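Local structure of hexokinase (Schistosoma mansoni, 1BDG) at residues T342-L346 against T347-H351; V12-I15 against L16-F19; V148-G151 against L152-T156; K60-N63 against G64-G68; D31-G34 against E35-L39. The protein catalyses the ATP-dependent phosphorylation of glucose and other hexoses to hexose 6-phosphates, the first step of glycolysis. All coordinates share one frame; numbering follows the deposited sequence.

Contact 1. Residues T342-L346 against T347-H351; sequences THYML and TDDLH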
# COMPACT_ATOMS: atom_id res chain seq x y z
N THR A 342 3.56 -5.14 -25.35
CA THR A 342 2.87 -3.86 -25.46
C THR A 342 1.81 -4.03 -26.51
O THR A 342 0.62 -3.84 -26.24
CB THR A 342 3.83 -2.74 -25.91
OG1 THR A 342 4.92 -2.65 -25.00
CG2 THR A 342 3.11 -1.40 -25.94
N HIS A 343 2.24 -4.49 -27.68
CA HIS A 343 1.35 -4.73 -28.82
C HIS A 343 0.12 -5.55 -28.44
O HIS A 343 -1.02 -5.13 -28.66
CB HIS A 343 2.12 -5.43 -29.93
CG HIS A 343 1.34 -5.59 -31.19
ND1 HIS A 343 1.14 -4.56 -32.08
CD2 HIS A 343 0.70 -6.67 -31.71
CE1 HIS A 343 0.40 -4.99 -33.09
NE2 HIS A 343 0.12 -6.27 -32.89
N TYR A 344 0.35 -6.72 -27.86
CA TYR A 344 -0.74 -7.57 -27.45
C TYR A 344 -1.68 -6.82 -26.52
O TYR A 344 -2.90 -7.01 -26.58
CB TYR A 344 -0.21 -8.84 -26.77
CG TYR A 344 -1.23 -9.58 -25.90
CD1 TYR A 344 -1.47 -9.19 -24.57
CD2 TYR A 344 -1.95 -10.67 -26.40
CE1 TYR A 344 -2.39 -9.87 -23.77
CE2 TYR A 344 -2.87 -11.36 -25.60
CZ TYR A 344 -3.08 -10.95 -24.29
OH TYR A 344 -4.00 -11.61 -23.50
N MET A 345 -1.14 -5.96 -25.66
CA MET A 345 -1.96 -5.23 -24.70
C MET A 345 -2.95 -4.32 -25.37
O MET A 345 -4.15 -4.38 -25.09
CB MET A 345 -1.09 -4.42 -23.74
CG MET A 345 -1.90 -3.61 -22.73
SD MET A 345 -0.82 -2.65 -21.68
CE MET A 345 -0.95 -1.05 -22.43
N LEU A 346 -2.45 -3.47 -26.26
CA LEU A 346 -3.29 -2.53 -26.97
C LEU A 346 -4.45 -3.22 -27.69
O LEU A 346 -5.61 -2.84 -27.49
CB LEU A 346 -2.45 -1.72 -27.98
CG LEU A 346 -1.25 -0.90 -27.52
CD1 LEU A 346 -0.93 0.17 -28.58
CD2 LEU A 346 -1.54 -0.23 -26.17
N THR A 347 -4.14 -4.28 -28.44
CA THR A 347 -5.12 -5.02 -29.22
C THR A 347 -6.01 -6.01 -28.44
O THR A 347 -7.23 -6.09 -28.65
CB THR A 347 -4.43 -5.82 -30.29
OG1 THR A 347 -3.72 -6.90 -29.66
CG2 THR A 347 -3.43 -4.96 -31.03
N ASP A 348 -5.38 -6.79 -27.58
CA ASP A 348 -6.08 -7.78 -26.80
C ASP A 348 -6.74 -7.36 -25.49
O ASP A 348 -7.90 -7.73 -25.23
CB ASP A 348 -5.16 -8.96 -26.56
CG ASP A 348 -5.37 -10.03 -27.57
OD1 ASP A 348 -6.46 -10.64 -27.50
OD2 ASP A 348 -4.46 -10.25 -28.42
N ASP A 349 -5.99 -6.69 -24.62
CA ASP A 349 -6.58 -6.28 -23.35
C ASP A 349 -7.45 -5.04 -23.57
O ASP A 349 -8.63 -5.06 -23.23
CB ASP A 349 -5.49 -6.06 -22.28
CG ASP A 349 -4.77 -7.35 -21.88
OD1 ASP A 349 -5.43 -8.42 -21.80
OD2 ASP A 349 -3.54 -7.30 -21.66
N LEU A 350 -6.91 -4.03 -24.25
CA LEU A 350 -7.67 -2.80 -24.51
C LEU A 350 -8.48 -2.79 -25.81
O LEU A 350 -9.19 -1.82 -26.11
CB LEU A 350 -6.73 -1.58 -24.49
CG LEU A 350 -5.91 -1.40 -23.22
CD1 LEU A 350 -4.99 -0.20 -23.35
CD2 LEU A 350 -6.82 -1.26 -22.01
N HIS A 351 -8.36 -3.86 -26.59
CA HIS A 351 -9.08 -3.96 -27.86
C HIS A 351 -8.90 -2.75 -28.81
O HIS A 351 -9.80 -2.47 -29.62
CB HIS A 351 -10.59 -4.17 -27.62
CG HIS A 351 -10.91 -5.28 -26.67
ND1 HIS A 351 -9.95 -5.99 -25.97
CD2 HIS A 351 -12.11 -5.79 -26.28
CE1 HIS A 351 -10.54 -6.88 -25.19
NE2 HIS A 351 -11.85 -6.78 -25.37
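Tyr344 O is gripped by two donors from the next turn, Asp348 N at 2.7 Å and the hydroxyl Thr347 OG1 at 3.2 Å, near the C-terminal end of helix 340-349, where the alpha-helical ladder widens into a pi-type turn. Both come to the oxygen from the same face of its carbonyl plane, the amide moderately tilted and the hydroxyl well above it. With chi1 at 71°, Thr347 OG1 sits between its own backbone N and carbonyl carbon and leans back over the preceding turn. Its CG2 lies over one face of the His343 ring, toward the rim and 4.2 Å from NE2; ND1 of that ring is hydrogen-bonded to Asn360. The widening itself shows at Met345 O, which takes Leu350 N, five residues on, at 2.9 Å and almost straight (174°), while Asp349 N adds a weak bond. The Tyr344 ring makes a CH-pi contact with Asp348 CB, 3.6 Å from its centroid. The Asp348 carboxylate is turned much nearer to the ring plane than that of Asp349, which stands almost perpendicular to it (87°) with OD2 3.5 Å from Tyr344 CE1. On the buried side, Met345 rests on Val363 of helix 357-389 and on Tyr327, which by similarity belongs to the ATP site. Leu350 CD1 closes the turn, touching Met345 CE at 4.2 Å and Leu346 CD2 more loosely at 4.5 Å.

Contact 2. Residues V12-I15 against L16-F19; sequences VVEI and LKPF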
# COMPACT_ATOMS: atom_id res chain seq x y z
N VAL A 12 6.53 12.70 -27.47
CA VAL A 12 6.22 11.93 -26.27
C VAL A 12 7.33 12.13 -25.24
O VAL A 12 7.07 12.23 -24.04
CB VAL A 12 6.01 10.43 -26.59
CG1 VAL A 12 5.75 9.63 -25.32
CG2 VAL A 12 4.86 10.26 -27.54
N VAL A 13 8.57 12.21 -25.69
CA VAL A 13 9.65 12.41 -24.75
C VAL A 13 9.52 13.75 -24.02
O VAL A 13 9.57 13.82 -22.80
CB VAL A 13 11.01 12.31 -25.44
CG1 VAL A 13 12.12 12.80 -24.49
CG2 VAL A 13 11.25 10.87 -25.86
N GLU A 14 9.26 14.80 -24.79
CA GLU A 14 9.14 16.15 -24.27
C GLU A 14 7.95 16.31 -23.31
O GLU A 14 8.03 17.04 -22.32
CB GLU A 14 9.03 17.12 -25.46
CG GLU A 14 9.58 18.50 -25.20
CD GLU A 14 11.02 18.48 -24.71
OE1 GLU A 14 11.73 17.47 -24.97
OE2 GLU A 14 11.43 19.47 -24.05
N ILE A 15 6.86 15.61 -23.60
CA ILE A 15 5.65 15.67 -22.79
C ILE A 15 5.86 14.91 -21.48
O ILE A 15 5.50 15.39 -20.39
CB ILE A 15 4.42 15.11 -23.60
CG1 ILE A 15 4.18 16.00 -24.82
CG2 ILE A 15 3.16 15.01 -22.72
CD1 ILE A 15 3.56 15.31 -25.98
N LEU A 16 6.48 13.73 -21.58
CA LEU A 16 6.75 12.89 -20.42
C LEU A 16 8.02 13.27 -19.66
O LEU A 16 8.36 12.66 -18.65
CB LEU A 16 6.78 11.42 -20.81
CG LEU A 16 5.46 10.94 -21.39
CD1 LEU A 16 5.56 9.48 -21.69
CD2 LEU A 16 4.34 11.20 -20.40
N LYS A 17 8.69 14.32 -20.10
CA LYS A 17 9.92 14.76 -19.43
C LYS A 17 9.72 15.11 -17.95
O LYS A 17 10.57 14.79 -17.12
CB LYS A 17 10.59 15.90 -20.21
CG LYS A 17 12.09 15.99 -19.98
CD LYS A 17 12.80 16.84 -21.00
CE LYS A 17 14.18 17.18 -20.44
NZ LYS A 17 15.06 17.99 -21.33
N PRO A 18 8.58 15.71 -17.57
CA PRO A 18 8.38 16.04 -16.16
C PRO A 18 8.38 14.84 -15.24
O PRO A 18 8.32 15.02 -14.03
CB PRO A 18 7.02 16.74 -16.16
CG PRO A 18 7.05 17.45 -17.44
CD PRO A 18 7.54 16.36 -18.38
N PHE A 19 8.33 13.63 -15.81
CA PHE A 19 8.37 12.38 -15.03
C PHE A 19 9.82 11.95 -14.79
O PHE A 19 10.09 11.20 -13.87
CB PHE A 19 7.67 11.23 -15.75
CG PHE A 19 6.19 11.29 -15.72
CD1 PHE A 19 5.50 12.11 -16.61
CD2 PHE A 19 5.47 10.50 -14.85
CE1 PHE A 19 4.12 12.14 -16.64
CE2 PHE A 19 4.07 10.52 -14.87
CZ PHE A 19 3.39 11.34 -15.77
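Val12 and Leu16 lie side by side and point the same way, one turn apart at the end of helix 5-16. The touching branches are Val12 CG1 and Leu16 CD1, 3.6 Å apart. Val12 CG1 is anti to its nitrogen (chi1 177°), on the carbonyl side of the residue, which sends it along the helix to meet the isobutyl group of Leu16. In the backbone behind this apolar pair runs the helical bond from Leu16 N to Val12 O, 2.9 Å long, its N-H...O angle 160°. The pair faces the large subdomain: Val12 packs on Ile362 and Tyr365 of helix 357-389, and Leu16 on Ile298 of helix 288-304 and on Phe266. On the exposed side Glu14 and Lys17 also run alongside each other. The nearest approach of the two side chains is Glu14 OE1 to Lys17 CD, 4.2 Å, but Glu14 OE2 and Lys17 NZ stay 4.8 Å apart, so any attraction between the opposite charges would act at a distance, without a salt bridge. Pro18 turns CD of its ring toward the carbonyl of Ile15, 3.0 Å from Ile15 O; lacking an N-H, it cannot continue the ladder by donating to Glu14 O. The next bond is instead Phe19 N to Leu16 O at 3.0 Å, three residues apart. This is a helix C-terminus that ends ahead of a proline and runs on into a short 3-10 turn.

Contact 3. Residues V148-G151 against L152-T156; sequences VQKG and LTHAT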
# COMPACT_ATOMS: atom_id res chain seq x y z
N VAL A 148 -6.81 5.98 14.52
CA VAL A 148 -6.21 6.56 15.72
C VAL A 148 -6.29 5.44 16.75
O VAL A 148 -7.38 5.12 17.24
CB VAL A 148 -7.04 7.74 16.23
CG1 VAL A 148 -6.53 8.21 17.55
CG2 VAL A 148 -7.05 8.85 15.22
N GLN A 149 -5.17 4.80 17.03
CA GLN A 149 -5.14 3.69 17.98
C GLN A 149 -5.20 4.19 19.41
O GLN A 149 -4.41 5.06 19.79
CB GLN A 149 -3.85 2.88 17.82
CG GLN A 149 -3.73 2.10 16.51
CD GLN A 149 -4.73 0.97 16.39
OE1 GLN A 149 -5.34 0.78 15.35
NE2 GLN A 149 -4.92 0.22 17.47
N LYS A 150 -6.15 3.66 20.18
CA LYS A 150 -6.27 3.98 21.60
C LYS A 150 -6.03 2.59 22.15
O LYS A 150 -6.97 1.88 22.52
CB LYS A 150 -7.69 4.44 21.95
CG LYS A 150 -7.75 5.78 22.70
CD LYS A 150 -8.62 5.70 23.94
CE LYS A 150 -10.10 5.45 23.62
NZ LYS A 150 -10.94 5.44 24.86
N GLY A 151 -4.78 2.17 22.16
CA GLY A 151 -4.47 0.83 22.60
C GLY A 151 -4.74 -0.02 21.38
O GLY A 151 -5.30 0.48 20.39
N LEU A 152 -4.35 -1.29 21.41
CA LEU A 152 -4.57 -2.20 20.28
C LEU A 152 -6.03 -2.56 19.98
O LEU A 152 -6.40 -2.70 18.81
CB LEU A 152 -3.76 -3.49 20.47
CG LEU A 152 -2.26 -3.42 20.20
CD1 LEU A 152 -1.68 -4.79 20.44
CD2 LEU A 152 -1.98 -2.98 18.76
N THR A 153 -6.86 -2.69 21.00
CA THR A 153 -8.24 -3.06 20.77
C THR A 153 -9.21 -2.01 20.26
O THR A 153 -10.18 -2.34 19.59
CB THR A 153 -8.87 -3.69 22.03
OG1 THR A 153 -9.12 -2.66 23.00
CG2 THR A 153 -7.93 -4.74 22.60
N HIS A 154 -8.98 -0.75 20.60
CA HIS A 154 -9.85 0.34 20.20
C HIS A 154 -9.19 1.12 19.07
O HIS A 154 -8.26 1.89 19.32
CB HIS A 154 -10.07 1.27 21.41
CG HIS A 154 -11.15 2.29 21.22
ND1 HIS A 154 -11.14 3.22 20.21
CD2 HIS A 154 -12.29 2.50 21.91
CE1 HIS A 154 -12.23 3.96 20.27
NE2 HIS A 154 -12.95 3.54 21.30
N ALA A 155 -9.71 0.98 17.85
CA ALA A 155 -9.14 1.69 16.71
C ALA A 155 -10.23 2.50 16.04
O ALA A 155 -11.33 2.00 15.84
CB ALA A 155 -8.56 0.71 15.74
N THR A 156 -9.93 3.76 15.70
CA THR A 156 -10.91 4.63 15.07
C THR A 156 -10.49 5.00 13.63
O THR A 156 -9.37 5.43 13.40
CB THR A 156 -11.17 5.91 15.93
OG1 THR A 156 -11.67 5.52 17.23
CG2 THR A 156 -12.21 6.81 15.28
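Lys150 and His154 meet across a surface beta hairpin of the small subdomain, formed by strands 147-150 and 154-157 and joined by a short loop at Gly151-Thr153. On the face shared with Val148 and Thr156, the lysine chain bends at chi2 and chi3 and lays CE over the centre of the imidazole, a CH-pi contact of 4.0 Å to the ring centroid, nearly along the ring normal. Thr156 OG1 lies at the edge of the same ring, in its plane. In the backbone of the same two residues, Lys150 N bonds to His154 O at 2.9 Å (168°). The strands are antiparallel and enclose an angle of 161°; Thr156 N to Val148 O, 3.3 Å, continues the ladder. The hairpin follows directly on the glucose-lining residues Ser144-Pro146 and leads on to Thr161 and Lys162, which bind the sugar. On the other face, Gln149 bends at chi2 (-68°), bringing its amide alongside Ala155 CB and letting NE2 make a weak bond to Gly151 O at 3.0 Å. That side rests on Val194 of strand 189-195, and Ala155 N bonds to Asn173 OD1.

Contact 4. Residues K60-N63 against G64-G68; sequences KTPN and GTETG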
# COMPACT_ATOMS: atom_id res chain seq x y z
N LYS A 60 6.27 -3.92 21.71
CA LYS A 60 7.24 -5.01 21.56
C LYS A 60 6.83 -6.04 20.49
O LYS A 60 5.78 -6.68 20.60
CB LYS A 60 7.45 -5.71 22.91
N THR A 61 7.70 -6.23 19.49
CA THR A 61 7.44 -7.19 18.41
C THR A 61 7.51 -8.65 18.84
O THR A 61 8.39 -9.05 19.61
CB THR A 61 8.42 -7.00 17.23
OG1 THR A 61 9.75 -6.94 17.74
CG2 THR A 61 8.09 -5.72 16.44
N PRO A 62 6.60 -9.48 18.31
CA PRO A 62 6.54 -10.90 18.63
C PRO A 62 7.88 -11.63 18.50
O PRO A 62 8.54 -11.59 17.46
CB PRO A 62 5.49 -11.41 17.64
CG PRO A 62 4.52 -10.25 17.61
CD PRO A 62 5.49 -9.10 17.42
N ASN A 63 8.24 -12.30 19.59
CA ASN A 63 9.49 -13.05 19.68
C ASN A 63 9.38 -14.52 19.25
O ASN A 63 10.39 -15.16 18.95
CB ASN A 63 10.00 -12.99 21.12
CG ASN A 63 8.91 -13.26 22.13
OD1 ASN A 63 8.17 -14.23 21.99
ND2 ASN A 63 8.75 -12.37 23.09
N GLY A 64 8.17 -15.06 19.27
CA GLY A 64 7.99 -16.44 18.86
C GLY A 64 7.60 -17.40 19.97
O GLY A 64 7.21 -18.54 19.69
N THR A 65 7.69 -16.96 21.22
CA THR A 65 7.32 -17.81 22.35
C THR A 65 5.78 -17.90 22.46
O THR A 65 5.25 -18.76 23.17
CB THR A 65 7.90 -17.25 23.68
OG1 THR A 65 7.26 -15.99 24.01
CG2 THR A 65 9.42 -17.05 23.54
N GLU A 66 5.09 -16.99 21.77
CA GLU A 66 3.63 -16.93 21.77
C GLU A 66 2.99 -18.31 21.49
O GLU A 66 3.43 -19.03 20.57
CB GLU A 66 3.15 -15.91 20.73
CG GLU A 66 3.71 -14.49 20.91
CD GLU A 66 4.92 -14.22 20.06
OE1 GLU A 66 5.06 -14.87 19.01
OE2 GLU A 66 5.75 -13.36 20.41
N THR A 67 1.98 -18.65 22.29
CA THR A 67 1.25 -19.92 22.20
C THR A 67 -0.25 -19.71 22.10
O THR A 67 -0.79 -18.76 22.66
CB THR A 67 1.52 -20.80 23.44
OG1 THR A 67 1.28 -20.05 24.65
CG2 THR A 67 2.96 -21.30 23.42
N GLY A 68 -0.92 -20.59 21.38
CA GLY A 68 -2.36 -20.48 21.21
C GLY A 68 -2.81 -20.70 19.77
O GLY A 68 -2.02 -21.18 18.92
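Asn63 meets Thr65 through torsions that place both polar groups inside the turn: Asn63 CG (chi1 46°) and Thr65 OG1 (chi1 67°) each stand between their own backbone N and carbonyl carbon. Asn63 OD1 then accepts two bonds from Thr65, from the amide N at 2.9 Å (163°), which closes an Asx turn in the loop between strands 54-55 and 68-75, and from the hydroxyl OG1 at 2.8 Å. The amide arrives nearer to the plane of the acceptor carbonyl than the hydroxyl does. Glu66 folds back from the far end of the turn, bent at chi2, so that its carboxylate accepts from the backbone amides: Gly64 N reaches OE2 at 3.2 Å from above the carboxylate plane, and Asn63 N adds a weak bond to the same oxygen at 2.8 Å. The amide plane of Asn63 and the carboxylate plane of Glu66 are almost parallel, and the acid also lies against Pro62 CB, 3.4 Å from OE2. Outside the turn, Pro62 and Glu66 both touch Leu207, in a loop, and Ala442, on helix 435-444. Two acceptors, Asn63 OD1 and Glu66 OE2, stand 3.0 Å apart, a proximity that probably costs a little; the N-H groups turned toward them would offset it and help to keep the carboxylate charged.

Contact 5. Residues D31-G34 against E35-L39; sequences DRMG and ESMRL. Unlike the reference sequence in segment 31-34: Met33 (reference Thr).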
# COMPACT_ATOMS: atom_id res chain seq x y z
N ASP A 31 13.91 14.56 1.74
CA ASP A 31 14.21 15.64 2.68
C ASP A 31 12.96 16.28 3.25
O ASP A 31 12.88 16.51 4.45
CB ASP A 31 15.04 16.71 2.00
CG ASP A 31 16.19 17.17 2.83
OD1 ASP A 31 17.00 16.30 3.21
OD2 ASP A 31 16.30 18.38 3.09
N ARG A 32 12.03 16.63 2.37
CA ARG A 32 10.75 17.22 2.75
C ARG A 32 9.93 16.19 3.55
O ARG A 32 9.32 16.52 4.57
CB ARG A 32 9.96 17.65 1.49
CG ARG A 32 10.40 18.97 0.89
CD ARG A 32 9.89 19.18 -0.51
NE ARG A 32 10.38 20.44 -1.07
CZ ARG A 32 9.65 21.56 -1.18
NH1 ARG A 32 8.38 21.58 -0.79
NH2 ARG A 32 10.23 22.69 -1.59
N MET A 33 9.94 14.94 3.08
CA MET A 33 9.22 13.87 3.74
C MET A 33 9.67 13.77 5.20
O MET A 33 8.85 13.91 6.12
CB MET A 33 9.44 12.54 3.01
CG MET A 33 8.70 11.36 3.61
SD MET A 33 8.90 9.81 2.66
CE MET A 33 7.83 10.20 1.27
N GLY A 34 10.97 13.57 5.42
CA GLY A 34 11.50 13.50 6.76
C GLY A 34 11.09 14.71 7.57
O GLY A 34 10.77 14.60 8.75
N GLU A 35 11.07 15.87 6.94
CA GLU A 35 10.66 17.09 7.62
C GLU A 35 9.23 16.91 8.16
O GLU A 35 8.94 17.32 9.29
CB GLU A 35 10.76 18.32 6.68
CG GLU A 35 12.20 18.73 6.25
CD GLU A 35 12.26 19.61 4.97
OE1 GLU A 35 11.38 20.48 4.76
OE2 GLU A 35 13.19 19.42 4.15
N SER A 36 8.34 16.27 7.38
CA SER A 36 6.94 16.05 7.78
C SER A 36 6.73 15.02 8.88
O SER A 36 5.90 15.23 9.75
CB SER A 36 6.07 15.65 6.60
OG SER A 36 6.19 16.58 5.55
N MET A 37 7.45 13.91 8.81
CA MET A 37 7.31 12.87 9.82
C MET A 37 7.65 13.39 11.22
O MET A 37 6.90 13.14 12.17
CB MET A 37 8.18 11.66 9.48
CG MET A 37 7.76 10.90 8.26
SD MET A 37 8.82 9.50 7.98
CE MET A 37 7.98 8.66 6.68
N ARG A 38 8.76 14.12 11.37
CA ARG A 38 9.09 14.64 12.69
C ARG A 38 8.07 15.67 13.17
O ARG A 38 7.84 15.81 14.37
CB ARG A 38 10.53 15.15 12.80
CG ARG A 38 10.90 16.36 11.97
CD ARG A 38 11.75 17.32 12.80
NE ARG A 38 10.93 18.43 13.30
CZ ARG A 38 11.03 19.69 12.87
NH1 ARG A 38 11.93 20.01 11.93
NH2 ARG A 38 10.27 20.65 13.40
N LEU A 39 7.42 16.36 12.23
CA LEU A 39 6.36 17.31 12.58
C LEU A 39 5.12 16.55 13.05
O LEU A 39 4.42 17.01 13.95
CB LEU A 39 5.96 18.17 11.38
CG LEU A 39 6.80 19.36 10.91
CD1 LEU A 39 6.09 20.01 9.73
CD2 LEU A 39 7.00 20.37 12.03
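The Ser36 hydroxyl makes the side-chain hydrogen bond of this stretch of helix 23-41, to the backbone oxygen of Arg32: Ser36 OG turns back to Arg32 O at 3.3 Å, beside the helical bond from Ser36 N to the same oxygen at 3.0 Å. The hydroxyl, with OG next to its own backbone N (chi1 -54°), comes from above the carbonyl plane, the amide closer to it. The ladder runs on with Glu35 N to Asp31 O (3.1 Å) and Met37 N to Met33 O (3.0 Å), while Arg38 N to Gly34 O is weak. Like charges come close on the exposed side, where Asp31 OD2 and Glu35 OE2 lie 3.4 Å apart with their carboxylate planes nearly perpendicular; such closeness would tend to raise the proton affinity of one of the two. Apolar contact is confined to the methionines, which lie side by side and point the same way, Met33 CG 4.2 Å from Met37 CE, the Met37 chain extended. Both methionines pack on Cys384 of helix 357-389, and Met37 also on Ile385 and Met53. Arg32 and Ser36 lean instead on Phe253, while Arg38, with a sulfate ion probably from the crystallisation liquor about 3 Å from its side chain, reaches Arg388 of helix 357-389.

In the fold
Each contact is local, within helical turns, a loop or a hairpin, and closes no long loop; along the chain they stand in series, none nesting or crossing. Contact 2 ends helix 5-16 beside the large subdomain; contact 5 lies within the next long helix, 23-41. Contact 4 turns the chain between strands 54-55 and 68-75, at the entry to the small subdomain, and contact 3 is a hairpin in that subdomain, its centre about 20 Å from that of contact 4. Contact 1, far later, ends helix 340-349 in the large subdomain, on the opposite side of the chain's centre from contacts 3, 4 and 5. Helix 357-389 joins the large-subdomain side, touching contacts 1, 2 and 5.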